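Local atomic coordinates of mnemiopsin 1 (Mnemiopsis leidyi, PDB entry 5VP3), a protein that probably emits blue light when calcium binds its EF-hands, as a ctenophore calcium-regulated photoprotein that loses this activity on exposure to light. Residues E55-P60 / A79-F84. Sequence-based numbering, arbitrary orientation. Where two conformers were deposited one is given.
Sequences EIMYWP and AAVHTF. With CD (cadmium ion), chain B.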
loop_
_atom_site.group_PDB
_atom_site.type_symbol
_atom_site.label_atom_id
_atom_site.label_comp_id
_atom_site.label_asym_id
_atom_site.label_seq_id
_atom_site.Cartn_x
_atom_site.Cartn_y
_atom_site.Cartn_z
ATOM N N GLU A 55 11.177 6.518 6.470
ATOM C CA GLU A 55 10.312 7.503 5.850
ATOM C C GLU A 55 8.915 6.935 5.637
ATOM O O GLU A 55 7.918 7.608 5.913
ATOM C CB GLU A 55 10.961 7.954 4.544
ATOM C CG GLU A 55 12.288 8.659 4.747
ATOM C CD GLU A 55 12.971 8.959 3.421
ATOM O OE1 GLU A 55 12.977 8.045 2.572
ATOM O OE2 GLU A 55 13.466 10.094 3.217
ATOM N N ILE A 56 8.831 5.678 5.190
ATOM C CA ILE A 56 7.543 5.005 4.980
ATOM C C ILE A 56 6.715 4.971 6.266
ATOM O O ILE A 56 5.496 5.170 6.238
ATOM C CB ILE A 56 7.794 3.573 4.457
ATOM C CG1 ILE A 56 8.351 3.556 3.026
ATOM C CG2 ILE A 56 6.554 2.732 4.567
ATOM C CD1 ILE A 56 7.543 4.397 2.068
ATOM N N MET A 57 7.358 4.695 7.400
ATOM C CA MET A 57 6.647 4.493 8.657
ATOM C C MET A 57 6.142 5.785 9.290
ATOM O O MET A 57 5.363 5.723 10.250
ATOM C CB MET A 57 7.559 3.746 9.631
ATOM C CG MET A 57 7.903 2.357 9.131
ATOM S SD MET A 57 6.452 1.336 8.757
ATOM C CE MET A 57 5.523 1.595 10.263
ATOM N N TYR A 58 6.533 6.943 8.765
ATOM C CA TYR A 58 5.989 8.206 9.247
ATOM C C TYR A 58 4.470 8.261 9.063
ATOM O O TYR A 58 3.751 8.872 9.870
ATOM C CB TYR A 58 6.709 9.349 8.518
ATOM C CG TYR A 58 6.112 10.725 8.623
ATOM C CD1 TYR A 58 6.492 11.592 9.622
ATOM C CD2 TYR A 58 5.220 11.179 7.683
ATOM C CE1 TYR A 58 5.963 12.867 9.703
ATOM C CE2 TYR A 58 4.697 12.458 7.749
ATOM C CZ TYR A 58 5.074 13.287 8.761
ATOM O OH TYR A 58 4.554 14.548 8.837
ATOM N N TRP A 59 3.955 7.590 8.065
ATOM C CA TRP A 59 2.553 7.774 7.723
ATOM C C TRP A 59 1.637 6.953 8.622
ATOM O O TRP A 59 0.675 7.511 9.182
ATOM C CB TRP A 59 2.364 7.453 6.240
ATOM C CG TRP A 59 3.179 8.420 5.432
ATOM C CD1 TRP A 59 4.385 8.172 4.868
ATOM C CD2 TRP A 59 2.889 9.806 5.171
ATOM N NE1 TRP A 59 4.867 9.306 4.258
ATOM C CE2 TRP A 59 3.974 10.324 4.434
ATOM C CE3 TRP A 59 1.832 10.659 5.499
ATOM C CZ2 TRP A 59 4.017 11.634 3.985
ATOM C CZ3 TRP A 59 1.885 11.969 5.069
ATOM C CH2 TRP A 59 2.977 12.439 4.305
ATOM N N PRO A 60 1.887 5.650 8.798
ATOM C CA PRO A 60 1.092 4.901 9.782
ATOM C C PRO A 60 1.266 5.441 11.166
ATOM O O PRO A 60 0.321 5.418 11.956
ATOM C CB PRO A 60 1.628 3.471 9.678
ATOM C CG PRO A 60 2.966 3.589 8.958
ATOM C CD PRO A 60 2.803 4.760 8.056
ATOM N N ALA A 79 3.520 -3.994 11.498
ATOM C CA ALA A 79 3.990 -5.205 10.827
ATOM C C ALA A 79 3.543 -5.256 9.383
ATOM O O ALA A 79 4.303 -5.673 8.499
ATOM C CB ALA A 79 3.455 -6.439 11.547
ATOM N N ALA A 80 2.257 -4.983 9.143
ATOM C CA ALA A 80 1.724 -5.067 7.782
ATOM C C ALA A 80 2.389 -4.062 6.857
ATOM O O ALA A 80 2.711 -4.382 5.710
ATOM C CB ALA A 80 0.224 -4.830 7.803
ATOM N N VAL A 81 2.595 -2.831 7.344
ATOM C CA VAL A 81 3.247 -1.818 6.539
ATOM C C VAL A 81 4.669 -2.239 6.238
ATOM O O VAL A 81 5.141 -2.092 5.113
ATOM C CB VAL A 81 3.203 -0.443 7.239
ATOM C CG1 VAL A 81 3.977 0.563 6.463
ATOM C CG2 VAL A 81 1.792 0.043 7.344
ATOM N N HIS A 82 5.366 -2.796 7.216
ATOM C CA HIS A 82 6.735 -3.236 6.967
ATOM C C HIS A 82 6.763 -4.316 5.898
ATOM O O HIS A 82 7.616 -4.305 5.003
ATOM C CB HIS A 82 7.358 -3.803 8.231
ATOM C CG HIS A 82 8.030 -2.803 9.077
ATOM N ND1 HIS A 82 7.340 -1.930 9.885
ATOM C CD2 HIS A 82 9.343 -2.554 9.273
ATOM C CE1 HIS A 82 8.205 -1.185 10.554
ATOM N NE2 HIS A 82 9.424 -1.547 10.200
ATOM N N THR A 83 5.879 -5.296 6.014
ATOM C CA THR A 83 5.880 -6.392 5.058
ATOM C C THR A 83 5.535 -5.876 3.678
ATOM O O THR A 83 6.178 -6.236 2.682
ATOM C CB THR A 83 4.871 -7.457 5.485
ATOM O OG1 THR A 83 5.219 -7.983 6.766
ATOM C CG2 THR A 83 4.817 -8.587 4.466
ATOM N N PHE A 84 4.503 -5.036 3.604
ATOM C CA PHE A 84 4.062 -4.489 2.331
ATOM C C PHE A 84 5.196 -3.754 1.639
ATOM O O PHE A 84 5.489 -4.014 0.465
ATOM C CB PHE A 84 2.866 -3.558 2.548
ATOM C CG PHE A 84 2.196 -3.116 1.265
ATOM C CD1 PHE A 84 1.400 -3.982 0.553
ATOM C CD2 PHE A 84 2.341 -1.821 0.811
ATOM C CE1 PHE A 84 0.763 -3.568 -0.592
ATOM C CE2 PHE A 84 1.712 -1.383 -0.337
ATOM C CZ PHE A 84 0.925 -2.249 -1.052
HETATM CD CD CD B . 14.756 9.721 1.264
HETATM O O HOH W 1 16.454 8.472 2.536
#
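The exiting helix of the first EF-hand, residues 53-66, packs here against the following helix, 71-87, through Ile56, Met57 and Pro60 on one side and Val81 and His82 on the other. Between the short segments the axes approach to 10.3 Å with their directions 146° apart, a roughly antiparallel pairing; no hydrogen bond crosses it, and the 191 Å² buried is mainly apolar. Val81 is the central residue. Its CG1, anti to the backbone N, lies 3.9 Å from Ile56 CG2 and, in the Met57 conformer described, one of two, 3.5 Å from Met57 SD; both methyls, CG1 and CG2, lie 4.1 Å from Pro60 CG. An alanine in place of Val81 would remove both methyls and would probably open a gap between Ile56, Met57 and Pro60, leaving the thioether freer to turn. Phe85, also on helix 71-87, touches Ile56, and Tyr131 of helix 123-135 lies against Pro60, so a third helix joins the contact.

At the start of segment 55-60, Glu55 takes no part in the interface; its carboxylate binds cadmium through both oxygens, OE2 at 2.4 Å and OE1 at a longer 2.8 Å. The carboxylates of Asp44, Asp46 and Asp48, the backbone O of Lys50 and a water complete the site, where calcium would be expected in the working protein.

At the partly exposed margin, the Met57 chain in the same conformer, bent at chi2 (-55°) and chi3, reaches the His82 imidazole, which is tied back to its own helix by a hydrogen bond between ND1 and Arg78 O. Met57 SD sits 4.0 Å from the ring centroid, 41° off the normal, an oblique sulfur-aromatic contact. The two side chains cross at about a right angle, the Met57 sulfur 3.6 Å from both His82 CE1 and ND1.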